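Carbonic anhydrase (Neosartorya fumigata, PDB 6LAC) probably catalyses the reversible hydration of carbon dioxide to hydrogencarbonate as a zinc-dependent carbonic anhydrase of the beta class. Local coordinates at residues Val29-Cys34 / Asn83-Gly88; Ser35-Asp40 / Met166-Ala171; Gly59-Asp64 / Lys105-Val110. The protein carries 1 engineered substitution. One frame throughout, in Å; residues are numbered along the deposited sequence.

Interaction 1: residues Val29-Cys34 / Asn83-Gly88. With ZN (zinc ion), chain C.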
loop_
_atom_site.group_PDB
_atom_site.type_symbol
_atom_site.label_atom_id
_atom_site.label_comp_id
_atom_site.label_asym_id
_atom_site.label_seq_id
_atom_site.Cartn_x
_atom_site.Cartn_y
_atom_site.Cartn_z
ATOM N N VAL A 29 13.679 -2.520 3.138
ATOM C CA VAL A 29 13.273 -1.229 3.735
ATOM C C VAL A 29 11.752 -1.181 3.728
ATOM O O VAL A 29 11.146 -1.466 2.662
ATOM C CB VAL A 29 13.883 -0.059 2.943
ATOM C CG1 VAL A 29 13.386 1.262 3.471
ATOM C CG2 VAL A 29 15.423 -0.160 2.898
ATOM N N LEU A 30 11.146 -0.826 4.848
ATOM C CA LEU A 30 9.675 -0.602 4.873
ATOM C C LEU A 30 9.457 0.786 4.312
ATOM O O LEU A 30 9.886 1.800 4.905
ATOM C CB LEU A 30 9.155 -0.730 6.295
ATOM C CG LEU A 30 7.719 -0.246 6.524
ATOM C CD1 LEU A 30 6.711 -0.991 5.644
ATOM C CD2 LEU A 30 7.349 -0.354 7.962
ATOM N N TRP A 31 8.772 0.848 3.174
ATOM C CA TRP A 31 8.476 2.096 2.429
ATOM C C TRP A 31 7.010 2.406 2.651
ATOM O O TRP A 31 6.177 1.600 2.154
ATOM C CB TRP A 31 8.816 1.937 0.963
ATOM C CG TRP A 31 8.736 3.210 0.196
ATOM C CD1 TRP A 31 7.646 3.813 -0.364
ATOM C CD2 TRP A 31 9.846 4.062 -0.081
ATOM N NE1 TRP A 31 8.009 5.004 -0.926
ATOM C CE2 TRP A 31 9.355 5.176 -0.788
ATOM C CE3 TRP A 31 11.202 4.012 0.223
ATOM C CZ2 TRP A 31 10.200 6.224 -1.205
ATOM C CZ3 TRP A 31 12.019 5.029 -0.195
ATOM C CH2 TRP A 31 11.529 6.105 -0.892
ATOM N N ILE A 32 6.657 3.468 3.315
ATOM C CA ILE A 32 5.267 3.894 3.591
ATOM C C ILE A 32 4.961 5.058 2.690
ATOM O O ILE A 32 5.552 6.119 2.850
ATOM C CB ILE A 32 5.058 4.229 5.047
ATOM C CG1 ILE A 32 5.361 3.013 5.918
ATOM C CG2 ILE A 32 3.658 4.761 5.292
ATOM C CD1 ILE A 32 5.529 3.315 7.394
ATOM N N GLY A 33 4.100 4.852 1.716
ATOM C CA GLY A 33 3.722 5.846 0.721
ATOM C C GLY A 33 2.217 5.998 0.716
ATOM O O GLY A 33 1.443 5.322 1.415
ATOM N N CYS A 34 1.764 6.926 -0.109
ATOM C CA CYS A 34 0.326 7.290 -0.235
ATOM C C CYS A 34 -0.323 6.642 -1.458
ATOM O O CYS A 34 0.241 6.575 -2.556
ATOM C CB CYS A 34 0.158 8.787 -0.329
ATOM S SG CYS A 34 -1.585 9.293 -0.440
ATOM N N ASN A 83 15.286 -0.019 8.598
ATOM C CA ASN A 83 15.023 1.315 8.033
ATOM C C ASN A 83 13.561 1.377 7.576
ATOM O O ASN A 83 13.108 0.465 6.871
ATOM C CB ASN A 83 15.934 1.656 6.867
ATOM C CG ASN A 83 17.382 1.899 7.294
ATOM O OD1 ASN A 83 17.673 2.979 7.794
ATOM N ND2 ASN A 83 18.200 0.856 7.135
ATOM N N ILE A 84 12.938 2.479 7.913
ATOM C CA ILE A 84 11.542 2.801 7.508
ATOM C C ILE A 84 11.612 4.149 6.810
ATOM O O ILE A 84 12.242 5.058 7.393
ATOM C CB ILE A 84 10.600 2.861 8.698
ATOM C CG1 ILE A 84 10.545 1.507 9.399
ATOM C CG2 ILE A 84 9.196 3.312 8.233
ATOM C CD1 ILE A 84 9.767 1.471 10.700
ATOM N N VAL A 85 11.025 4.300 5.640
ATOM C CA VAL A 85 10.900 5.611 4.988
ATOM C C VAL A 85 9.430 5.961 4.965
ATOM O O VAL A 85 8.643 5.113 4.452
ATOM C CB VAL A 85 11.507 5.569 3.583
ATOM C CG1 VAL A 85 11.326 6.939 2.928
ATOM C CG2 VAL A 85 12.969 5.205 3.610
ATOM N N ILE A 86 9.037 7.130 5.411
ATOM C CA ILE A 86 7.688 7.685 5.155
ATOM C C ILE A 86 7.831 8.689 4.033
ATOM O O ILE A 86 8.558 9.679 4.193
ATOM C CB ILE A 86 7.062 8.284 6.406
ATOM C CG1 ILE A 86 7.038 7.222 7.504
ATOM C CG2 ILE A 86 5.675 8.863 6.101
ATOM C CD1 ILE A 86 6.367 7.637 8.773
ATOM N N CYS A 87 7.257 8.371 2.893
ATOM C CA CYS A 87 7.362 9.205 1.693
ATOM C C CYS A 87 6.031 9.880 1.424
ATOM O O CYS A 87 5.043 9.181 1.104
ATOM C CB CYS A 87 7.742 8.377 0.511
ATOM S SG CYS A 87 8.156 9.380 -0.944
ATOM N N GLY A 88 5.938 11.191 1.525
ATOM C CA GLY A 88 4.808 11.962 1.015
ATOM C C GLY A 88 5.044 12.394 -0.393
ATOM O O GLY A 88 6.089 12.077 -0.984
HETATM ZN ZN ZN C . -1.361 11.235 -1.557
HETATM O O HOH W 1 3.536 8.885 -1.203
#

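Interaction 2: residues Ser35-Asp40 / Met166-Ala171. Engineered in segment 35-40: Ala39 (natural residue Cys). With ZN (zinc ion), chain C.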
loop_
_atom_site.group_PDB
_atom_site.type_symbol
_atom_site.label_atom_id
_atom_site.label_comp_id
_atom_site.label_asym_id
_atom_site.label_seq_id
_atom_site.Cartn_x
_atom_site.Cartn_y
_atom_site.Cartn_z
ATOM N N SER A 35 -1.537 6.159 -1.232
ATOM C CA SER A 35 -2.357 5.523 -2.284
ATOM C C SER A 35 -2.569 6.395 -3.527
ATOM O O SER A 35 -2.742 5.785 -4.600
ATOM C CB SER A 35 -3.660 5.134 -1.706
ATOM O OG SER A 35 -3.496 4.174 -0.660
ATOM N N ASP A 36 -2.600 7.729 -3.417
ATOM C CA ASP A 36 -2.838 8.550 -4.651
ATOM C C ASP A 36 -1.534 9.103 -5.196
ATOM O O ASP A 36 -1.586 9.984 -6.067
ATOM C CB ASP A 36 -3.923 9.610 -4.449
ATOM C CG ASP A 36 -3.534 10.727 -3.496
ATOM O OD1 ASP A 36 -2.319 10.899 -3.199
ATOM O OD2 ASP A 36 -4.395 11.498 -3.076
ATOM N N SER A 37 -0.371 8.545 -4.879
ATOM C CA SER A 37 0.905 9.101 -5.387
ATOM C C SER A 37 0.814 9.129 -6.919
ATOM O O SER A 37 1.231 10.110 -7.528
ATOM C CB SER A 37 2.045 8.345 -4.834
ATOM O OG SER A 37 3.278 8.881 -5.269
ATOM N N GLY A 38 0.366 8.063 -7.568
ATOM C CA GLY A 38 -0.089 8.144 -8.985
ATOM C C GLY A 38 1.029 8.437 -9.953
ATOM O O GLY A 38 0.705 9.016 -11.054
ATOM N N ALA A 39 2.262 8.065 -9.703
ATOM C CA ALA A 39 3.369 8.424 -10.616
ATOM C C ALA A 39 4.541 7.441 -10.427
ATOM O O ALA A 39 4.275 6.232 -10.421
ATOM C CB ALA A 39 3.740 9.874 -10.383
ATOM N N ASP A 40 5.768 7.932 -10.348
ATOM C CA ASP A 40 6.966 7.058 -10.351
ATOM C C ASP A 40 7.738 7.259 -9.054
ATOM O O ASP A 40 8.980 7.323 -9.070
ATOM C CB ASP A 40 7.825 7.344 -11.594
ATOM C CG ASP A 40 7.093 7.179 -12.899
ATOM O OD1 ASP A 40 6.238 6.281 -12.983
ATOM O OD2 ASP A 40 7.428 7.911 -13.821
ATOM N N MET A 166 10.661 11.644 3.657
ATOM C CA MET A 166 10.981 12.339 2.407
ATOM C C MET A 166 9.704 12.749 1.717
ATOM O O MET A 166 8.610 12.309 2.090
ATOM C CB MET A 166 11.831 11.494 1.509
ATOM C CG MET A 166 11.165 10.278 1.104
ATOM S SD MET A 166 11.971 9.438 -0.294
ATOM C CE MET A 166 11.546 10.479 -1.693
ATOM N N VAL A 167 9.849 13.629 0.735
ATOM C CA VAL A 167 8.741 13.997 -0.181
ATOM C C VAL A 167 9.172 13.827 -1.612
ATOM O O VAL A 167 10.292 14.216 -1.982
ATOM C CB VAL A 167 8.266 15.414 0.067
ATOM C CG1 VAL A 167 7.048 15.715 -0.757
ATOM C CG2 VAL A 167 8.048 15.703 1.513
ATOM N N TYR A 168 8.323 13.208 -2.393
ATOM C CA TYR A 168 8.545 12.974 -3.815
ATOM C C TYR A 168 7.815 14.040 -4.614
ATOM O O TYR A 168 6.657 14.331 -4.377
ATOM C CB TYR A 168 8.027 11.600 -4.154
ATOM C CG TYR A 168 7.816 11.339 -5.609
ATOM C CD1 TYR A 168 8.851 11.362 -6.510
ATOM C CD2 TYR A 168 6.553 10.989 -6.077
ATOM C CE1 TYR A 168 8.621 11.129 -7.878
ATOM C CE2 TYR A 168 6.304 10.697 -7.407
ATOM C CZ TYR A 168 7.352 10.799 -8.302
ATOM O OH TYR A 168 7.115 10.498 -9.642
ATOM N N ASP A 169 8.544 14.599 -5.585
ATOM C CA ASP A 169 7.990 15.623 -6.514
ATOM C C ASP A 169 7.946 15.062 -7.937
ATOM O O ASP A 169 9.031 14.902 -8.548
ATOM C CB ASP A 169 8.896 16.854 -6.458
ATOM C CG ASP A 169 8.335 18.050 -7.197
ATOM O OD1 ASP A 169 7.662 17.832 -8.227
ATOM O OD2 ASP A 169 8.557 19.179 -6.698
ATOM N N LYS A 170 6.754 14.725 -8.421
ATOM C CA LYS A 170 6.611 14.076 -9.744
ATOM C C LYS A 170 6.934 15.095 -10.851
ATOM O O LYS A 170 7.095 14.633 -11.964
ATOM C CB LYS A 170 5.247 13.418 -9.896
ATOM C CG LYS A 170 4.070 14.355 -9.885
ATOM C CD LYS A 170 2.772 13.642 -10.112
ATOM C CE LYS A 170 1.539 14.499 -9.922
ATOM N NZ LYS A 170 1.331 14.926 -8.524
ATOM N N ALA A 171 7.012 16.375 -10.544
ATOM C CA ALA A 171 7.302 17.411 -11.575
ATOM C C ALA A 171 8.827 17.508 -11.805
ATOM O O ALA A 171 9.257 17.486 -12.993
ATOM C CB ALA A 171 6.619 18.708 -11.222
HETATM ZN ZN ZN C . -1.361 11.235 -1.557
HETATM O O HOH W 2 2.509 12.555 -6.910
HETATM O O HOH W 3 -0.556 12.324 -7.982
#

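Interaction 3: residues Gly59-Asp64 / Lys105-Val110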
loop_
_atom_site.group_PDB
_atom_site.type_symbol
_atom_site.label_atom_id
_atom_site.label_comp_id
_atom_site.label_asym_id
_atom_site.label_seq_id
_atom_site.Cartn_x
_atom_site.Cartn_y
_atom_site.Cartn_z
ATOM N N GLY A 59 -2.907 8.822 2.648
ATOM C CA GLY A 59 -2.096 9.933 3.177
ATOM C C GLY A 59 -0.714 9.520 3.642
ATOM O O GLY A 59 -0.087 10.325 4.344
ATOM N N ASN A 60 -0.208 8.360 3.280
ATOM C CA ASN A 60 1.099 7.854 3.789
ATOM C C ASN A 60 1.105 7.992 5.296
ATOM O O ASN A 60 2.132 8.414 5.901
ATOM C CB ASN A 60 2.323 8.482 3.119
ATOM C CG ASN A 60 2.332 9.986 3.009
ATOM O OD1 ASN A 60 1.863 10.536 2.005
ATOM N ND2 ASN A 60 2.951 10.682 3.966
ATOM N N MET A 61 0.017 7.622 5.948
ATOM C CA MET A 61 -0.133 7.655 7.404
ATOM C C MET A 61 -0.067 6.275 8.004
ATOM O O MET A 61 -0.338 5.279 7.343
ATOM C CB MET A 61 -1.460 8.308 7.815
ATOM C CG MET A 61 -1.611 9.733 7.328
ATOM S SD MET A 61 -3.088 10.392 8.107
ATOM C CE MET A 61 -3.236 11.884 7.141
ATOM N N MET A 62 0.427 6.250 9.222
ATOM C CA MET A 62 0.278 5.086 10.118
ATOM C C MET A 62 -0.571 5.547 11.299
ATOM O O MET A 62 -0.238 6.523 12.010
ATOM C CB MET A 62 1.646 4.616 10.595
ATOM C CG MET A 62 2.522 4.218 9.449
ATOM S SD MET A 62 2.032 2.650 8.777
ATOM C CE MET A 62 3.037 1.659 9.904
ATOM N N VAL A 63 -1.680 4.881 11.495
ATOM C CA VAL A 63 -2.687 5.286 12.517
ATOM C C VAL A 63 -2.830 4.126 13.498
ATOM O O VAL A 63 -2.218 3.039 13.308
ATOM C CB VAL A 63 -4.008 5.665 11.821
ATOM C CG1 VAL A 63 -3.827 6.785 10.806
ATOM C CG2 VAL A 63 -4.678 4.467 11.191
ATOM N N ASP A 64 -3.662 4.337 14.509
ATOM C CA ASP A 64 -3.859 3.310 15.555
ATOM C C ASP A 64 -4.867 2.298 15.026
ATOM O O ASP A 64 -6.081 2.458 15.293
ATOM C CB ASP A 64 -4.358 3.943 16.851
ATOM C CG ASP A 64 -4.416 2.975 18.018
ATOM O OD1 ASP A 64 -3.977 1.821 17.860
ATOM O OD2 ASP A 64 -4.881 3.394 19.090
ATOM N N LYS A 105 -12.204 9.171 10.111
ATOM C CA LYS A 105 -11.296 9.195 11.283
ATOM C C LYS A 105 -10.646 7.824 11.434
ATOM O O LYS A 105 -11.244 6.809 11.080
ATOM C CB LYS A 105 -12.064 9.517 12.558
ATOM C CG LYS A 105 -12.713 10.886 12.569
ATOM C CD LYS A 105 -13.505 11.127 13.822
ATOM C CE LYS A 105 -14.422 12.322 13.696
ATOM N NZ LYS A 105 -15.129 12.591 14.967
ATOM N N PRO A 106 -9.399 7.725 11.944
ATOM C CA PRO A 106 -8.621 8.884 12.396
ATOM C C PRO A 106 -7.833 9.700 11.366
ATOM O O PRO A 106 -7.311 10.745 11.704
ATOM C CB PRO A 106 -7.619 8.232 13.341
ATOM C CG PRO A 106 -7.400 6.869 12.752
ATOM C CD PRO A 106 -8.755 6.437 12.237
ATOM N N TRP A 107 -7.826 9.311 10.094
ATOM C CA TRP A 107 -7.112 10.048 9.024
ATOM C C TRP A 107 -7.539 11.517 9.021
ATOM O O TRP A 107 -6.686 12.430 8.984
ATOM C CB TRP A 107 -7.336 9.383 7.657
ATOM C CG TRP A 107 -6.750 8.006 7.577
ATOM C CD1 TRP A 107 -5.479 7.676 7.207
ATOM C CD2 TRP A 107 -7.353 6.779 8.027
ATOM N NE1 TRP A 107 -5.268 6.328 7.352
ATOM C CE2 TRP A 107 -6.409 5.752 7.846
ATOM C CE3 TRP A 107 -8.611 6.438 8.533
ATOM C CZ2 TRP A 107 -6.673 4.430 8.187
ATOM C CZ3 TRP A 107 -8.873 5.128 8.849
ATOM C CH2 TRP A 107 -7.911 4.147 8.720
ATOM N N SER A 108 -8.843 11.746 9.068
ATOM C CA SER A 108 -9.371 13.126 9.011
ATOM C C SER A 108 -8.976 13.887 10.278
ATOM O O SER A 108 -8.680 15.047 10.133
ATOM C CB SER A 108 -10.846 13.098 8.793
ATOM O OG SER A 108 -11.463 12.494 9.898
ATOM N N SER A 109 -8.901 13.234 11.427
ATOM C CA SER A 109 -8.475 13.870 12.709
ATOM C C SER A 109 -6.987 14.248 12.631
ATOM O O SER A 109 -6.585 15.358 13.074
ATOM C CB SER A 109 -8.742 13.001 13.900
ATOM O OG SER A 109 -10.063 12.467 13.880
ATOM N N VAL A 110 -6.146 13.386 12.066
ATOM C CA VAL A 110 -4.702 13.724 11.897
ATOM C C VAL A 110 -4.553 15.008 11.093
ATOM O O VAL A 110 -3.804 15.905 11.489
ATOM C CB VAL A 110 -3.967 12.565 11.221
ATOM C CG1 VAL A 110 -2.552 12.965 10.797
ATOM C CG2 VAL A 110 -4.003 11.376 12.158
HETATM O O HOH W 4 -2.967 4.646 7.148
#

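Interaction 1: residues Val29-Cys34 / Asn83-Gly88
Four backbone hydrogen bonds join strand 29-34 to strand 83-88 as parallel neighbours. Leu30 N gives its hydrogen to Asn83 O at 3.1 Å, the longest and most bent of the four. Leu30 O accepts from Val85 N at 2.8 Å, nearly along the C=O axis. The same pattern recurs two residues on: Ile32 N donates to Val85 O and Ile32 O accepts from Cys87 N. The bond from Ile32 N is almost straight, 175° at the hydrogen. Beyond Ile32 the direct ladder ends. A water takes over, accepting from Cys34 N and donating to Cys87 O. Cys34 closes the strand, and its SG, anti to the backbone N, binds the zinc at 2.2 Å. Asp36, His89 and Cys92 complete the site.

Side chains pack along both faces of the pair. On one face the Trp31 indole leans across to strand 83-88. Val85 CG1 sits over one face of its six-membered ring, 3.9 Å from the centroid, in a CH-pi contact. Cys87 comes in obliquely to the indole. Its CB is 3.7 Å from Trp31 CZ2, and SG makes a sulfur-aromatic contact with the six-membered ring, 5.0 Å from its centroid. Trp31 NE1 is hydrogen-bonded to Glu41 OE1. On the other face Leu30, Ile32, Ile84 and Ile86 lie side by side. Ile32 CD1 touches both Ile84 CG2, at 3.8 Å, and Ile86 CG1, slightly farther off.

The pair lies in the parallel part of the chain's mixed sheet, between strands 162-169 and 52-57. It is part of the parallel sheet core of the beta-class fold, with the metal site at the C-terminal ends of these strands. Met166 packs on the Trp31 face, while helix 127-148 covers Ile84 and Ile86 on the other.

Interaction 2: residues Ser35-Asp40 / Met166-Ala171
Tyr168 carries the close-packed part of this contact between the loop after the first zinc ligand and the end of strand 162-169. Its CG is anti to the backbone N, chi1 163°. Tyr168 OH accepts a hydrogen bond from Asp40 N at 3.0 Å. Ala39, an engineered residue that is Cys in the natural protein, meets the ring at its edge. The natural Cys has been seen in an interchain disulfide and as a ligand of a second zinc, which is not bound to this chain here. Ala39 CB lies 4.0 Å from Tyr168 CE2 and 3.9 Å from Lys170 CB. Ser37 OG approaches the ring obliquely, and its hydrogen bond goes to Glu41.

The Lys170 side is looser and wet. Its chain runs extended past Ala39 and bends only at chi4, -67°. Two waters link its amine to the loop: one accepts from Lys170 NZ at 3.1 Å and donates to Ser37 O. The second makes the same link, with a weak bond to NZ.

Separately, Asp169 OD1 accepts from Ala171 N, an Asx turn that begins at the last residue of the strand. Asp36 OD1 binds the zinc at 1.9 Å, and its OD2 accepts from His93 N. The neighbouring Ser35 hydrogen-bonds to Glu54 of the second subunit at the dimer interface. Tyr168 belongs to strand 162-169, which lies between strands 83-89 and 174-178.

Interaction 3: residues Gly59-Asp64 / Lys105-Val110
A Met-aromatic contact and a CH-pi contact join the loop after strand 52-57 to the first turn of helix 107-117. Both use the Trp107 indole. Val63 crosses that ring at about a right angle, with both methyls on it. Val63 CG1 stands over the five-membered ring, 4.0 Å from its centroid. Val63 CG2 lies above the rim of the six-membered part, 3.6 Å from Trp107 CZ2. Met61 comes in obliquely, its chain extended beyond CG, and SD lies 3.7 Å from Trp107 CD1. The same sulfur meets Val110 CG1 tip to tip, one helical turn on. Pro106, which follows a cis peptide bond, sets its CG against Val63 CB.

Farther out, Pro106 O accepts from Val110 N and so starts the helix. On the loop side, Asn138 and Gln142 of helix 127-148 pack on Met61, and Gln142 also bonds Met62 N. Cys68 of helix 66-77 touches Val63. Trp107 packs as well on Ala70 of the second subunit, placing the contact at the dimer interface. At the indole edge a water lies in the ring plane, accepting from Trp107 NE1 at 2.9 Å and donating to Met61 O at 2.7 Å.

Overall arrangement
All three contacts belong to the carbonic anhydrase domain. Interaction 1 is buried near the centre of the chain, with its centre about 12 Å from that of interaction 2 and about 15 Å from that of interaction 3. Interactions 1 and 2 share the sheet, where strands 83-89 and 162-169 are neighbours, and each supplies a zinc ligand. Segments 29-34 and 35-40 follow directly in the chain. Interaction 3 falls between 35-40 and 166-171 in sequence, its centre about 19 Å from that of interaction 2. Its loop returns to interaction 1, where Asn60 packs on Cys34. The zinc site thus forms at the C-terminal ends of neighbouring parallel strands. The 35-40 loop and Trp107 touch the second subunit.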